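Local coordinates for protein Nrps/pks (Streptomyces albus, PDB 4OPE) that probably catalyses decarboxylative carbon-carbon bond formation as a ketosynthase domain of the oxazolomycin assembly line, an "AT-less" type I polyketide synthase, at residues A[68-73]-A[95-100]; A[125-130]-A[153-158]. All coordinates share one frame; numbering follows the deposited sequence.

Contact 1 of 2, residues A[68-73]-A[95-100]; sequences GWLSDV and ERIFLQ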
loop_
_atom_site.group_PDB
_atom_site.type_symbol
_atom_site.label_atom_id
_atom_site.label_comp_id
_atom_site.label_asym_id
_atom_site.label_seq_id
_atom_site.Cartn_x
_atom_site.Cartn_y
_atom_site.Cartn_z
ATOM N N GLY A 68 14.451 17.363 -9.854
ATOM C CA GLY A 68 13.211 18.145 -9.997
ATOM C C GLY A 68 12.709 18.561 -8.646
ATOM O O GLY A 68 12.273 17.721 -7.882
ATOM N N TRP A 69 12.786 19.845 -8.323
ATOM C CA TRP A 69 12.518 20.309 -6.960
ATOM C C TRP A 69 11.213 21.017 -6.896
ATOM O O TRP A 69 10.914 21.787 -7.787
ATOM C CB TRP A 69 13.607 21.262 -6.495
ATOM C CG TRP A 69 14.920 20.634 -6.648
ATOM C CD1 TRP A 69 15.795 20.830 -7.655
ATOM C CD2 TRP A 69 15.476 19.618 -5.827
ATOM N NE1 TRP A 69 16.882 20.039 -7.488
ATOM C CE2 TRP A 69 16.709 19.283 -6.364
ATOM C CE3 TRP A 69 15.064 18.988 -4.655
ATOM C CZ2 TRP A 69 17.520 18.321 -5.803
ATOM C CZ3 TRP A 69 15.885 18.059 -4.082
ATOM C CH2 TRP A 69 17.080 17.718 -4.664
ATOM N N LEU A 70 10.414 20.752 -5.862
ATOM C CA LEU A 70 9.263 21.586 -5.602
ATOM C C LEU A 70 9.774 22.910 -5.124
ATOM O O LEU A 70 10.762 22.971 -4.438
ATOM C CB LEU A 70 8.371 20.971 -4.541
ATOM C CG LEU A 70 7.573 19.752 -4.980
ATOM C CD1 LEU A 70 6.556 19.395 -3.926
ATOM C CD2 LEU A 70 6.850 20.014 -6.277
ATOM N N SER A 71 9.082 23.980 -5.459
ATOM C CA SER A 71 9.549 25.321 -5.092
ATOM C C SER A 71 9.738 25.500 -3.579
ATOM O O SER A 71 10.656 26.224 -3.143
ATOM C CB SER A 71 8.638 26.420 -5.676
ATOM O OG SER A 71 7.457 26.557 -4.917
ATOM N N ASP A 72 8.897 24.846 -2.783
ATOM C CA ASP A 72 9.030 24.972 -1.353
ATOM C C ASP A 72 8.300 23.892 -0.590
ATOM O O ASP A 72 7.080 23.945 -0.496
ATOM C CB ASP A 72 8.493 26.321 -0.933
ATOM C CG ASP A 72 8.451 26.501 0.588
ATOM O OD1 ASP A 72 9.376 26.037 1.349
ATOM O OD2 ASP A 72 7.463 27.155 1.002
ATOM N N VAL A 73 9.049 22.975 0.028
ATOM C CA VAL A 73 8.469 21.801 0.683
ATOM C C VAL A 73 8.307 21.934 2.188
ATOM O O VAL A 73 7.633 21.129 2.799
ATOM C CB VAL A 73 9.283 20.513 0.429
ATOM C CG1 VAL A 73 9.108 20.025 -0.983
ATOM C CG2 VAL A 73 10.750 20.743 0.716
ATOM N N GLU A 95 3.285 13.973 3.955
ATOM C CA GLU A 95 1.969 13.993 4.612
ATOM C C GLU A 95 1.313 15.378 4.533
ATOM O O GLU A 95 0.161 15.525 4.243
ATOM C CB GLU A 95 2.129 13.581 6.068
ATOM C CG GLU A 95 0.832 13.374 6.833
ATOM C CD GLU A 95 1.027 12.659 8.183
ATOM O OE1 GLU A 95 2.169 12.427 8.640
ATOM O OE2 GLU A 95 0.014 12.331 8.816
ATOM N N ARG A 96 2.091 16.409 4.714
ATOM C CA ARG A 96 1.538 17.734 4.733
ATOM C C ARG A 96 1.105 18.214 3.364
ATOM O O ARG A 96 0.048 18.809 3.190
ATOM C CB ARG A 96 2.586 18.678 5.263
ATOM C CG ARG A 96 3.176 18.249 6.615
ATOM C CD ARG A 96 4.122 19.312 7.112
ATOM N NE ARG A 96 5.431 18.788 7.434
ATOM C CZ ARG A 96 6.564 19.413 7.177
ATOM N NH1 ARG A 96 6.599 20.564 6.509
ATOM N NH2 ARG A 96 7.677 18.862 7.574
ATOM N N ILE A 97 1.954 17.967 2.386
ATOM C CA ILE A 97 1.702 18.424 1.042
ATOM C C ILE A 97 0.528 17.694 0.435
ATOM O O ILE A 97 -0.299 18.288 -0.268
ATOM C CB ILE A 97 2.959 18.256 0.205
ATOM C CG1 ILE A 97 3.951 19.324 0.668
ATOM C CG2 ILE A 97 2.636 18.378 -1.278
ATOM C CD1 ILE A 97 5.267 19.297 -0.065
ATOM N N PHE A 98 0.441 16.407 0.698
ATOM C CA PHE A 98 -0.673 15.666 0.189
ATOM C C PHE A 98 -2.032 16.164 0.741
ATOM O O PHE A 98 -3.050 16.106 0.059
ATOM C CB PHE A 98 -0.479 14.189 0.468
ATOM C CG PHE A 98 -1.387 13.319 -0.301
ATOM C CD1 PHE A 98 -1.349 13.306 -1.679
ATOM C CD2 PHE A 98 -2.279 12.530 0.324
ATOM C CE1 PHE A 98 -2.207 12.505 -2.422
ATOM C CE2 PHE A 98 -3.144 11.720 -0.416
ATOM C CZ PHE A 98 -3.106 11.717 -1.790
ATOM N N LEU A 99 -2.037 16.677 1.956
ATOM C CA LEU A 99 -3.248 17.245 2.491
ATOM C C LEU A 99 -3.685 18.454 1.680
ATOM O O LEU A 99 -4.860 18.583 1.289
ATOM C CB LEU A 99 -3.042 17.677 3.916
ATOM C CG LEU A 99 -3.345 16.671 4.988
ATOM C CD1 LEU A 99 -2.769 17.243 6.261
ATOM C CD2 LEU A 99 -4.839 16.431 5.143
ATOM N N GLN A 100 -2.745 19.337 1.388
ATOM C CA GLN A 100 -3.083 20.478 0.551
ATOM C C GLN A 100 -3.502 20.035 -0.858
ATOM O O GLN A 100 -4.454 20.580 -1.413
ATOM C CB GLN A 100 -1.962 21.500 0.545
ATOM C CG GLN A 100 -1.632 21.994 1.974
ATOM C CD GLN A 100 -0.455 22.983 2.012
ATOM O OE1 GLN A 100 0.389 22.938 1.168
ATOM N NE2 GLN A 100 -0.389 23.830 3.021
HETATM O O HOH W 1 4.908 21.194 3.955
#

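Contact 2 of 2, residues A[125-130]-A[153-158]; sequences VGLMYG and ASVANR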
loop_
_atom_site.group_PDB
_atom_site.type_symbol
_atom_site.label_atom_id
_atom_site.label_comp_id
_atom_site.label_asym_id
_atom_site.label_seq_id
_atom_site.Cartn_x
_atom_site.Cartn_y
_atom_site.Cartn_z
ATOM N N VAL A 125 -3.082 6.177 -1.854
ATOM C CA VAL A 125 -1.935 7.047 -2.113
ATOM C C VAL A 125 -0.692 6.250 -2.165
ATOM O O VAL A 125 -0.460 5.431 -1.302
ATOM C CB VAL A 125 -1.799 8.139 -1.027
ATOM C CG1 VAL A 125 -1.581 7.554 0.361
ATOM C CG2 VAL A 125 -0.729 9.172 -1.395
ATOM N N GLY A 126 0.122 6.478 -3.191
ATOM C CA GLY A 126 1.374 5.728 -3.335
ATOM C C GLY A 126 2.552 6.523 -2.855
ATOM O O GLY A 126 2.679 7.736 -3.151
ATOM N N LEU A 127 3.418 5.846 -2.104
ATOM C CA LEU A 127 4.715 6.408 -1.665
ATOM C C LEU A 127 5.769 5.321 -1.700
ATOM O O LEU A 127 5.438 4.128 -1.604
ATOM C CB LEU A 127 4.599 6.895 -0.250
ATOM C CG LEU A 127 3.433 7.834 0.064
ATOM C CD1 LEU A 127 2.373 7.126 0.872
ATOM C CD2 LEU A 127 3.946 8.995 0.884
HETATM N N MSE A 128 7.025 5.718 -1.867
HETATM C CA MSE A 128 8.170 4.759 -1.884
HETATM C C MSE A 128 9.384 5.148 -1.070
HETATM O O MSE A 128 10.310 4.376 -0.932
HETATM C CB MSE A 128 8.613 4.465 -3.327
HETATM C CG MSE A 128 9.439 5.569 -3.964
HETATM SE SE MSE A 128 10.183 4.988 -5.716
HETATM C CE MSE A 128 11.737 3.901 -5.180
ATOM N N TYR A 129 9.401 6.351 -0.541
ATOM C CA TYR A 129 10.449 6.748 0.353
ATOM C C TYR A 129 9.823 7.426 1.533
ATOM O O TYR A 129 8.764 8.037 1.435
ATOM C CB TYR A 129 11.423 7.725 -0.300
ATOM C CG TYR A 129 12.229 7.163 -1.435
ATOM C CD1 TYR A 129 13.138 6.169 -1.224
ATOM C CD2 TYR A 129 12.115 7.670 -2.717
ATOM C CE1 TYR A 129 13.890 5.644 -2.257
ATOM C CE2 TYR A 129 12.859 7.145 -3.765
ATOM C CZ TYR A 129 13.756 6.137 -3.519
ATOM O OH TYR A 129 14.521 5.617 -4.530
ATOM N N GLY A 130 10.502 7.332 2.647
ATOM C CA GLY A 130 10.121 8.058 3.820
ATOM C C GLY A 130 11.380 8.480 4.514
ATOM O O GLY A 130 11.725 7.923 5.521
ATOM N N ALA A 153 0.887 5.018 6.096
ATOM C CA ALA A 153 -0.534 5.036 6.436
ATOM C C ALA A 153 -0.980 6.389 6.914
ATOM O O ALA A 153 -2.105 6.787 6.627
ATOM C CB ALA A 153 -0.825 4.046 7.507
ATOM N N SER A 154 -0.116 7.112 7.622
ATOM C CA SER A 154 -0.485 8.444 8.080
ATOM C C SER A 154 -0.862 9.424 6.944
ATOM O O SER A 154 -1.806 10.226 7.057
ATOM C CB SER A 154 0.629 9.033 8.905
ATOM O OG SER A 154 0.075 9.826 9.934
ATOM N N VAL A 155 -0.151 9.333 5.832
ATOM C CA VAL A 155 -0.505 10.109 4.698
ATOM C C VAL A 155 -1.968 9.848 4.231
ATOM O O VAL A 155 -2.732 10.812 3.941
ATOM C CB VAL A 155 0.463 9.881 3.552
ATOM C CG1 VAL A 155 0.097 10.813 2.418
ATOM C CG2 VAL A 155 1.899 10.123 4.009
ATOM N N ALA A 156 -2.387 8.587 4.153
ATOM C CA ALA A 156 -3.757 8.351 3.744
ATOM C C ALA A 156 -4.745 8.671 4.880
ATOM O O ALA A 156 -5.755 9.348 4.667
ATOM C CB ALA A 156 -3.927 6.946 3.267
ATOM N N ASN A 157 -4.440 8.182 6.083
ATOM C CA ASN A 157 -5.354 8.266 7.237
ATOM C C ASN A 157 -5.657 9.713 7.637
ATOM O O ASN A 157 -6.785 10.071 7.928
ATOM C CB ASN A 157 -4.734 7.574 8.446
ATOM C CG ASN A 157 -4.654 6.087 8.314
ATOM O OD1 ASN A 157 -3.962 5.463 9.082
ATOM N ND2 ASN A 157 -5.350 5.513 7.370
ATOM N N ARG A 158 -4.627 10.536 7.631
ATOM C CA ARG A 158 -4.819 11.918 7.917
ATOM C C ARG A 158 -5.749 12.601 6.884
ATOM O O ARG A 158 -6.657 13.373 7.237
ATOM C CB ARG A 158 -3.476 12.605 8.005
ATOM C CG ARG A 158 -3.572 14.034 8.542
ATOM C CD ARG A 158 -2.302 14.420 9.280
ATOM N NE ARG A 158 -2.529 14.420 10.711
ATOM C CZ ARG A 158 -1.636 14.116 11.648
ATOM N NH1 ARG A 158 -0.405 13.745 11.362
ATOM N NH2 ARG A 158 -1.997 14.176 12.908
#

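Contact 1 of 2, residues A[68-73]-A[95-100]
Loop 68-73 meets helix 93-108 in a small, buried apolar contact in the ketosynthase core, where two side chains of the loop converge on Ile97 and a single water bridges the segments beside the apolar cluster. The segment comes from the loop between strands 66-67 and 75-76. Ile97 is the hub: its terminal methyl CD1 is the one atom that both loop side chains reach. Leu70 approaches it tip to tip, with Leu70 CD1 4.1 Å from Ile97 CD1. Val73 comes across obliquely, placing Val73 CG1 4.0 Å from the same Ile97 CD1. Extension of Ile97 about its second torsion (chi2 180°) carries that methyl outward from the helix to meet the two loop side chains, and Val73 CA and Ile97 CA are 7.6 Å apart. Beside this cluster no direct hydrogen bond forms, since Val73 O and Arg96 NH1 stand 3.9 Å apart. A water fills in, donating to Val73 O at 3.0 Å and accepting a weak bond from Arg96 NH1 at 3.1 Å. Arg96 NH2 hydrogen-bonds the carbonyl oxygen of Ile91, and NH1 makes a weak bond to the carbonyl oxygen of Cys575. Polar partners also fix the loop backbone: Leu70 N bonds to Glu241, Leu70 O to Arg45 and Asp72 O to Arg17. The contact illustrates how a thiolase-fold ketosynthase docks an irregular loop onto a core helix, through aliphatic tips and a neighbouring water bridge that is weak on its arginine side.

Contact 2 of 2, residues A[125-130]-A[153-158]
Val125 CG1 rests against the backbone amide of Ala156, 4.0 Å from Ala156 N, and closer still to the methyl beside it, with Val125 CG1 3.8 Å from Ala156 CB. The ring of Phe98 covers Val125 and Val155; the rest of the contact is methyl on methyl. Val125 turns CG1 into the crowded position between its backbone N and carbonyl carbon (chi1 61°), which directs this branch at the helix. The small side chain of Ala156 suits a close approach of strand and helix, with Val125 CA and Ala156 CA 6.3 Å apart. Val155 divides its two branches between the partners: Val155 CG1 lies 4.2 Å from Val125 CG1, while Val155 CG2 meets Leu127 CD2 tip to tip at 3.9 Å. All four side chains are buried, and no hydrogen bond crosses between the segments. Other residues of the helix reach the second subunit: Asn157 ND2 hydrogen-bonds Ser427 of that subunit as well as Ser169 of its own chain, and Ala153 N bonds Asp173 of the second subunit. Strand 121-126, helix 152-163 and the neighbouring parallel strand 169-173 come in this order along the chain, with the short helix 137-141 in the connection, so these methyls form the strand-to-helix packing of a beta-alpha-beta crossover in the thiolase fold.

In the fold
Contacts 1 and 2 follow one another in series along the chain, with centres about 13 Å apart, both in the N-terminal ketoacyl synthase part of the chain. Helix 93-108 of contact 1 packs directly against helix 152-163 of contact 2. Phe98 lies at the junction, touching both Val125 and Val155, while the carboxylate oxygen Glu95 OE2 forms a salt bridge with Arg158 NH1 and a probable hydrogen bond with Ser154 OG. Both helices thus pack side by side against the large mixed sheet, and contact 1 adds loop 68-73 to helix 93-108. Helix 152-163 also meets the second subunit, linking this buried core to the dimer interface.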